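Local atomic coordinates of alginate lyase A1-II' (Sphingomonas sp. A1, PDB entry 2CWS), a protein that probably cleaves the polysaccharide alginate by lyase chemistry, as a polysaccharide lyase family-7 enzyme with a concanavalin-like fold. Residues 86-91 with 165-170. Residues are numbered along the deposited sequence; the frame is centred on the assembly and turned at random.
Sequences QGTHTM and EIRVTD
Glu165 lays its extended side chain across Thr90, OE1 coming within 3.6 Å of Thr90 CG2. At the next position Ile166 and Met91 form a hydrogen-bonded antiparallel pair, N to O in both directions, and their side chains run side by side so that Ile166 CD1 meets Met91 CE at 3.9 Å. Arg167, on the other face of the sheet, lies alongside Thr90 in a non-hydrogen-bonded pair. With CG anti to the backbone N (chi1 172°), its methylene chain passes Thr90 OG1, 3.3 Å from Arg167 CG, before bending at chi3; NH1 then donates in the guanidinium plane to Thr169 OG1 at 2.8 Å. An alanine in place of Arg167 would probably leave Thr169 OG1 without this donor and open a gap beside Thr90 OG1 and Thr88 CG2. Val168 pairs with His89 through two backbone bonds, and its carbonyl O also lies 3.7 Å from His89 CD2. The imidazole is gripped at both nitrogens: NE2 donates nearly in the ring plane to Gln86 O, and ND1 is hydrogen-bonded to His227 ND1, which probably fixes the ring's rotation. Thr169 OG1 also shares a 2.9 Å hydrogen bond with Thr88 OG1, tying the two side chains together across the strands. Asp170 closes the pairing beyond the strand end: its N donates to Gly87 O, while OD2 accepts from Gly87 N at 2.9 Å, met on the syn side but 31° out of the carboxylate plane. The two strands are central neighbours in the antiparallel seven-stranded sheet of this concanavalin-like lyase domain, flanked by strands 215-228 and 172-177. Met91, Ile166 and Val168 face inward onto Ala109 and Ile111 of strand 106-114 in the opposing sheet, whereas Arg167 makes a cation-pi contact with Tyr174 of the adjacent strand.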
loop_
_atom_site.group_PDB
_atom_site.type_symbol
_atom_site.label_atom_id
_atom_site.label_comp_id
_atom_site.label_asym_id
_atom_site.label_seq_id
_atom_site.Cartn_x
_atom_site.Cartn_y
_atom_site.Cartn_z
ATOM N N GLN A 86 1.676 14.182 -13.384
ATOM C CA GLN A 86 1.271 14.157 -14.789
ATOM C C GLN A 86 1.438 12.778 -15.385
ATOM O O GLN A 86 2.327 12.024 -14.934
ATOM C CB GLN A 86 2.128 15.143 -15.580
ATOM C CG GLN A 86 2.124 16.522 -15.032
ATOM C CD GLN A 86 3.265 17.386 -15.584
ATOM O OE1 GLN A 86 2.834 18.203 -16.427
ATOM N NE2 GLN A 86 4.527 17.243 -15.138
ATOM N N GLY A 87 0.635 12.461 -16.399
ATOM C CA GLY A 87 0.625 11.137 -17.025
ATOM C C GLY A 87 -0.255 10.179 -16.243
ATOM O O GLY A 87 -1.027 10.612 -15.356
ATOM N N THR A 88 -0.128 8.888 -16.540
ATOM C CA THR A 88 -0.976 7.858 -15.953
ATOM C C THR A 88 -0.145 6.830 -15.230
ATOM O O THR A 88 0.853 6.338 -15.726
ATOM C CB THR A 88 -1.832 7.208 -17.059
ATOM O OG1 THR A 88 -2.779 8.168 -17.525
ATOM C CG2 THR A 88 -2.600 6.020 -16.545
ATOM N N HIS A 89 -0.586 6.536 -14.003
ATOM C CA HIS A 89 0.150 5.712 -13.053
ATOM C C HIS A 89 -0.853 4.794 -12.386
ATOM O O HIS A 89 -1.728 5.320 -11.654
ATOM C CB HIS A 89 0.786 6.637 -11.993
ATOM C CG HIS A 89 1.572 7.752 -12.659
ATOM N ND1 HIS A 89 2.790 7.521 -13.254
ATOM C CD2 HIS A 89 1.227 9.031 -12.909
ATOM C CE1 HIS A 89 3.214 8.660 -13.793
ATOM N NE2 HIS A 89 2.269 9.583 -13.591
ATOM N N THR A 90 -0.790 3.484 -12.632
ATOM C CA THR A 90 -1.873 2.605 -12.235
ATOM C C THR A 90 -1.352 1.357 -11.548
ATOM O O THR A 90 -0.535 0.645 -12.120
ATOM C CB THR A 90 -2.685 2.167 -13.472
ATOM O OG1 THR A 90 -3.149 3.406 -14.072
ATOM C CG2 THR A 90 -3.877 1.309 -13.055
ATOM N N MET A 91 -1.886 1.063 -10.371
ATOM C CA MET A 91 -1.652 -0.222 -9.696
ATOM C C MET A 91 -2.931 -1.024 -9.722
ATOM O O MET A 91 -4.010 -0.497 -9.413
ATOM C CB MET A 91 -1.203 0.065 -8.254
ATOM C CG MET A 91 -1.080 -1.250 -7.462
ATOM S SD MET A 91 -0.268 -1.030 -5.853
ATOM C CE MET A 91 -1.533 0.012 -5.042
ATOM N N GLU A 165 -8.021 -1.229 -7.966
ATOM C CA GLU A 165 -7.170 -0.461 -8.874
ATOM C C GLU A 165 -7.058 0.928 -8.268
ATOM O O GLU A 165 -8.018 1.478 -7.750
ATOM C CB GLU A 165 -7.794 -0.415 -10.267
ATOM C CG GLU A 165 -6.945 0.339 -11.290
ATOM C CD GLU A 165 -7.542 0.203 -12.670
ATOM O OE1 GLU A 165 -7.435 1.161 -13.440
ATOM O OE2 GLU A 165 -8.158 -0.863 -12.980
ATOM N N ILE A 166 -5.849 1.470 -8.360
ATOM C CA ILE A 166 -5.619 2.856 -7.928
ATOM C C ILE A 166 -4.839 3.533 -9.051
ATOM O O ILE A 166 -3.762 3.035 -9.410
ATOM C CB ILE A 166 -4.858 2.998 -6.605
ATOM C CG1 ILE A 166 -5.482 2.101 -5.532
ATOM C CG2 ILE A 166 -4.825 4.445 -6.198
ATOM C CD1 ILE A 166 -4.710 2.167 -4.192
ATOM N N ARG A 167 -5.403 4.582 -9.619
ATOM C CA ARG A 167 -4.793 5.271 -10.780
ATOM C C ARG A 167 -4.694 6.735 -10.507
ATOM O O ARG A 167 -5.654 7.341 -10.036
ATOM C CB ARG A 167 -5.665 5.017 -12.048
ATOM C CG ARG A 167 -5.226 5.853 -13.240
ATOM C CD ARG A 167 -5.970 5.397 -14.497
ATOM N NE ARG A 167 -7.429 5.589 -14.500
ATOM C CZ ARG A 167 -8.062 6.612 -15.066
ATOM N NH1 ARG A 167 -7.409 7.634 -15.634
ATOM N NH2 ARG A 167 -9.391 6.638 -15.043
ATOM N N VAL A 168 -3.563 7.321 -10.871
ATOM C CA VAL A 168 -3.461 8.758 -10.986
ATOM C C VAL A 168 -3.327 9.091 -12.470
ATOM O O VAL A 168 -2.428 8.545 -13.126
ATOM C CB VAL A 168 -2.220 9.321 -10.224
ATOM C CG1 VAL A 168 -1.933 10.770 -10.600
ATOM C CG2 VAL A 168 -2.433 9.179 -8.717
ATOM N N THR A 169 -4.156 9.980 -12.968
ATOM C CA THR A 169 -3.958 10.562 -14.291
ATOM C C THR A 169 -4.029 12.056 -14.135
ATOM O O THR A 169 -5.082 12.601 -13.736
ATOM C CB THR A 169 -4.985 10.065 -15.323
ATOM O OG1 THR A 169 -4.764 8.663 -15.535
ATOM C CG2 THR A 169 -4.801 10.802 -16.666
ATOM N N ASP A 170 -2.953 12.755 -14.412
ATOM C CA ASP A 170 -2.944 14.226 -14.432
ATOM C C ASP A 170 -3.561 14.821 -13.173
ATOM O O ASP A 170 -4.420 15.722 -13.195
ATOM C CB ASP A 170 -3.615 14.723 -15.723
ATOM C CG ASP A 170 -2.860 14.302 -16.969
ATOM O OD1 ASP A 170 -3.525 14.106 -18.017
ATOM O OD2 ASP A 170 -1.613 14.158 -16.870
#